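Local coordinates for putative uncharacterized protein (Methanosarcina barkeri str. Fusaro, PDB 3P43) that is probably a manganese-dependent phosphoesterase of the LigD 3'-phosphoesterase family, acting on 3' ends in DNA repair, at residues 45-50 with 54-59. Sequence-based numbering, arbitrary orientation.
Sequences DFRLEM and LKSWAV. With MN (manganese (II) ion), chain B.
An antiparallel beta hairpin of the phosphoesterase barrel pairs Phe46 with Trp57 and Leu48 with Lys55, each pair closed by two backbone hydrogen bonds; Phe46 N to Trp57 O, for one, spans 2.8 Å. Between them Arg47 faces Ser56 in a non-hydrogen-bonded pair, and here the side chains do the linking. Arg47 NH1 donates to Ser56 OG (2.9 Å, 153° at the hydrogen), with the oxygen at the edge of the guanidinium and in its plane. The hydroxyl in turn gives its proton to Leu54 O, from above that carbonyl's plane, at 3.0 Å between OG and O. The arginine chain, extended from CG to NE, passes Leu54 at about a right angle, CD lying 3.9 Å from Leu54 CD1. Its NE is hydrogen-bonded to Gln35 OE1 on the adjoining strand 31-38, and Asp45 CB lies over the rim of one guanidinium face. A leucine in place of Arg47 has neither the charge nor the N-H groups, and would probably leave Ser56 OG and Gln35 OE1 without this donor and the metal-bound carboxylate of Asp45 without this positive neighbour. Asp45 OD2 binds manganese at 2.2 Å with His37 and His43. On the other face of the sheet, Phe46 and Trp57 lie side by side: with Phe46 CG anti to its backbone nitrogen (chi1 176°), CD2 comes 3.9 Å from Trp57 CE3. Leu48 CD1 sits equally near Trp57 CZ3. This apolar layer continues into Ile118 and Leu122 of strand 117-123 and Trp145 and Phe147 of strand 145-149, while strands 31-38 and 70-80 flank the hairpin within the sheet.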
ATOM      1  N   ASP A  45       4.954  -3.042  -0.793  1.00 16.27           N
ATOM      2  CA  ASP A  45       4.468  -1.741  -1.207  1.00 18.30           C
ATOM      3  C   ASP A  45       2.969  -1.832  -1.444  1.00 16.53           C
ATOM      4  O   ASP A  45       2.498  -2.647  -2.239  1.00 14.39           O
ATOM      5  CB  ASP A  45       5.216  -1.252  -2.443  1.00 16.75           C
ATOM      6  CG  ASP A  45       6.661  -0.921  -2.142  1.00 20.20           C
ATOM      7  OD1 ASP A  45       6.902  -0.081  -1.253  1.00 21.87           O
ATOM      8  OD2 ASP A  45       7.558  -1.499  -2.781  1.00 18.33           O
ATOM      9  N   PHE A  46       2.231  -1.016  -0.699  1.00 14.80           N
ATOM     10  CA  PHE A  46       0.784  -0.950  -0.799  1.00 14.66           C
ATOM     11  C   PHE A  46       0.399   0.320  -1.563  1.00 15.83           C
ATOM     12  O   PHE A  46       0.773   1.420  -1.168  1.00 14.05           O
ATOM     13  CB  PHE A  46       0.164  -0.948   0.605  1.00 13.89           C
ATOM     14  CG  PHE A  46      -1.322  -0.798   0.602  1.00 12.66           C
ATOM     15  CD1 PHE A  46      -2.137  -1.865   0.269  1.00 12.05           C
ATOM     16  CD2 PHE A  46      -1.906   0.413   0.920  1.00 13.31           C
ATOM     17  CE1 PHE A  46      -3.505  -1.727   0.255  1.00 14.41           C
ATOM     18  CE2 PHE A  46      -3.277   0.554   0.911  1.00 15.29           C
ATOM     19  CZ  PHE A  46      -4.079  -0.515   0.573  1.00 11.95           C
ATOM     20  N   ARG A  47      -0.338   0.161  -2.657  1.00 13.58           N
ATOM     21  CA  ARG A  47      -0.640   1.282  -3.542  1.00 14.83           C
ATOM     22  C   ARG A  47      -2.127   1.411  -3.838  1.00 15.95           C
ATOM     23  O   ARG A  47      -2.796   0.426  -4.150  1.00 15.78           O
ATOM     24  CB  ARG A  47       0.108   1.134  -4.866  1.00 15.82           C
ATOM     25  CG  ARG A  47       1.588   0.842  -4.736  1.00 17.55           C
ATOM     26  CD  ARG A  47       2.238   0.864  -6.104  1.00 17.15           C
ATOM     27  NE  ARG A  47       3.499   0.146  -6.107  1.00 20.91           N
ATOM     28  CZ  ARG A  47       4.637   0.647  -5.647  1.00 18.79           C
ATOM     29  NH1 ARG A  47       4.660   1.875  -5.146  1.00 21.15           N
ATOM     30  NH2 ARG A  47       5.744  -0.081  -5.685  1.00 18.55           N
ATOM     31  N   LEU A  48      -2.628   2.639  -3.762  1.00 14.78           N
ATOM     32  CA  LEU A  48      -4.024   2.940  -4.063  1.00 15.59           C
ATOM     33  C   LEU A  48      -4.093   3.913  -5.228  1.00 14.87           C
ATOM     34  O   LEU A  48      -3.391   4.930  -5.241  1.00 12.62           O
ATOM     35  CB  LEU A  48      -4.706   3.590  -2.857  1.00 15.24           C
ATOM     36  CG  LEU A  48      -4.970   2.751  -1.612  1.00 14.08           C
ATOM     37  CD1 LEU A  48      -5.436   3.649  -0.473  1.00 14.07           C
ATOM     38  CD2 LEU A  48      -5.995   1.659  -1.895  1.00 16.13           C
ATOM     39  N   GLU A  49      -4.937   3.609  -6.206  1.00 12.83           N
ATOM     40  CA  GLU A  49      -5.138   4.531  -7.315  1.00 17.38           C
ATOM     41  C   GLU A  49      -5.958   5.718  -6.850  1.00 17.43           C
ATOM     42  O   GLU A  49      -7.113   5.568  -6.448  1.00 18.95           O
ATOM     43  CB  GLU A  49      -5.834   3.863  -8.500  1.00 17.85           C
ATOM     44  CG  GLU A  49      -6.176   4.852  -9.612  1.00 24.69           C
ATOM     45  CD  GLU A  49      -6.890   4.211 -10.785  1.00 26.64           C
ATOM     46  OE1 GLU A  49      -6.874   2.966 -10.885  1.00 26.75           O
ATOM     47  OE2 GLU A  49      -7.460   4.957 -11.611  1.00 27.55           O
ATOM     48  N   MET A  50      -5.335   6.892  -6.882  1.00 18.32           N
ATOM     49  CA  MET A  50      -6.002   8.152  -6.604  1.00 19.98           C
ATOM     50  C   MET A  50      -5.555   9.152  -7.657  1.00 20.97           C
ATOM     51  O   MET A  50      -4.368   9.236  -7.967  1.00 20.86           O
ATOM     52  CB  MET A  50      -5.588   8.678  -5.228  1.00 25.06           C
ATOM     53  CG  MET A  50      -5.712   7.671  -4.099  1.00 27.53           C
ATOM     54  SD  MET A  50      -7.156   7.978  -3.070  1.00 29.19           S
ATOM     55  CE  MET A  50      -6.940   6.749  -1.797  1.00 23.64           C
ATOM     56  N   LEU A  54      -0.678   6.227  -8.427  1.00 16.49           N
ATOM     57  CA  LEU A  54      -0.726   5.250  -7.353  1.00 15.29           C
ATOM     58  C   LEU A  54      -0.114   5.837  -6.089  1.00 14.96           C
ATOM     59  O   LEU A  54       1.109   5.927  -5.970  1.00 16.82           O
ATOM     60  CB  LEU A  54       0.031   3.981  -7.752  1.00 15.59           C
ATOM     61  CG  LEU A  54      -0.588   3.119  -8.858  1.00 18.91           C
ATOM     62  CD1 LEU A  54       0.372   2.017  -9.294  1.00 15.93           C
ATOM     63  CD2 LEU A  54      -1.899   2.530  -8.389  1.00 16.75           C
ATOM     64  N   LYS A  55      -0.957   6.248  -5.147  1.00 11.49           N
ATOM     65  CA  LYS A  55      -0.462   6.723  -3.858  1.00 14.34           C
ATOM     66  C   LYS A  55       0.086   5.505  -3.128  1.00 14.85           C
ATOM     67  O   LYS A  55      -0.566   4.459  -3.094  1.00 10.94           O
ATOM     68  CB  LYS A  55      -1.584   7.385  -3.051  1.00 14.38           C
ATOM     69  CG  LYS A  55      -1.096   8.220  -1.865  1.00 15.92           C
ATOM     70  CD  LYS A  55      -2.271   8.839  -1.107  1.00 20.64           C
ATOM     71  CE  LYS A  55      -1.814   9.536   0.168  1.00 24.92           C
ATOM     72  NZ  LYS A  55      -0.879  10.661  -0.108  1.00 22.72           N
ATOM     73  N   SER A  56       1.278   5.632  -2.547  1.00 14.57           N
ATOM     74  CA  SER A  56       2.030   4.446  -2.137  1.00 14.54           C
ATOM     75  C   SER A  56       2.576   4.476  -0.714  1.00 16.73           C
ATOM     76  O   SER A  56       2.956   5.534  -0.204  1.00 16.53           O
ATOM     77  CB  SER A  56       3.183   4.195  -3.116  1.00 16.60           C
ATOM     78  OG  SER A  56       2.691   3.912  -4.411  1.00 15.91           O
ATOM     79  N   TRP A  57       2.619   3.298  -0.094  1.00 13.66           N
ATOM     80  CA  TRP A  57       3.188   3.122   1.241  1.00 15.83           C
ATOM     81  C   TRP A  57       4.069   1.884   1.270  1.00 20.11           C
ATOM     82  O   TRP A  57       3.717   0.857   0.684  1.00 17.84           O
ATOM     83  CB  TRP A  57       2.091   2.942   2.297  1.00 16.79           C
ATOM     84  CG  TRP A  57       1.220   4.146   2.556  1.00 13.46           C
ATOM     85  CD1 TRP A  57       1.347   5.047   3.572  1.00 14.62           C
ATOM     86  CD2 TRP A  57       0.069   4.552   1.803  1.00 13.71           C
ATOM     87  NE1 TRP A  57       0.352   5.994   3.495  1.00 16.96           N
ATOM     88  CE2 TRP A  57      -0.446   5.711   2.417  1.00 17.52           C
ATOM     89  CE3 TRP A  57      -0.580   4.043   0.668  1.00 13.93           C
ATOM     90  CZ2 TRP A  57      -1.569   6.379   1.929  1.00 15.85           C
ATOM     91  CZ3 TRP A  57      -1.692   4.707   0.185  1.00 15.05           C
ATOM     92  CH2 TRP A  57      -2.179   5.859   0.817  1.00 12.09           C
ATOM     93  N   ALA A  58       5.208   1.982   1.952  1.00 15.68           N
ATOM     94  CA  ALA A  58       6.033   0.816   2.250  1.00 17.05           C
ATOM     95  C   ALA A  58       5.615   0.217   3.597  1.00 16.98           C
ATOM     96  O   ALA A  58       5.612   0.902   4.618  1.00 15.76           O
ATOM     97  CB  ALA A  58       7.495   1.203   2.283  1.00 15.66           C
ATOM     98  N   VAL A  59       5.246  -1.058   3.582  1.00 18.45           N
ATOM     99  CA  VAL A  59       4.868  -1.781   4.789  1.00 17.12           C
ATOM    100  C   VAL A  59       5.893  -2.887   5.034  1.00 16.29           C
ATOM    101  O   VAL A  59       6.030  -3.794   4.216  1.00 18.62           O
ATOM    102  CB  VAL A  59       3.469  -2.417   4.633  1.00 18.89           C
ATOM    103  CG1 VAL A  59       2.964  -2.949   5.969  1.00 17.72           C
ATOM    104  CG2 VAL A  59       2.490  -1.403   4.055  1.00 18.14           C
TER
HETATM  105 MN    MN B 152       9.419  -0.521  -2.031  1.00 21.87          MN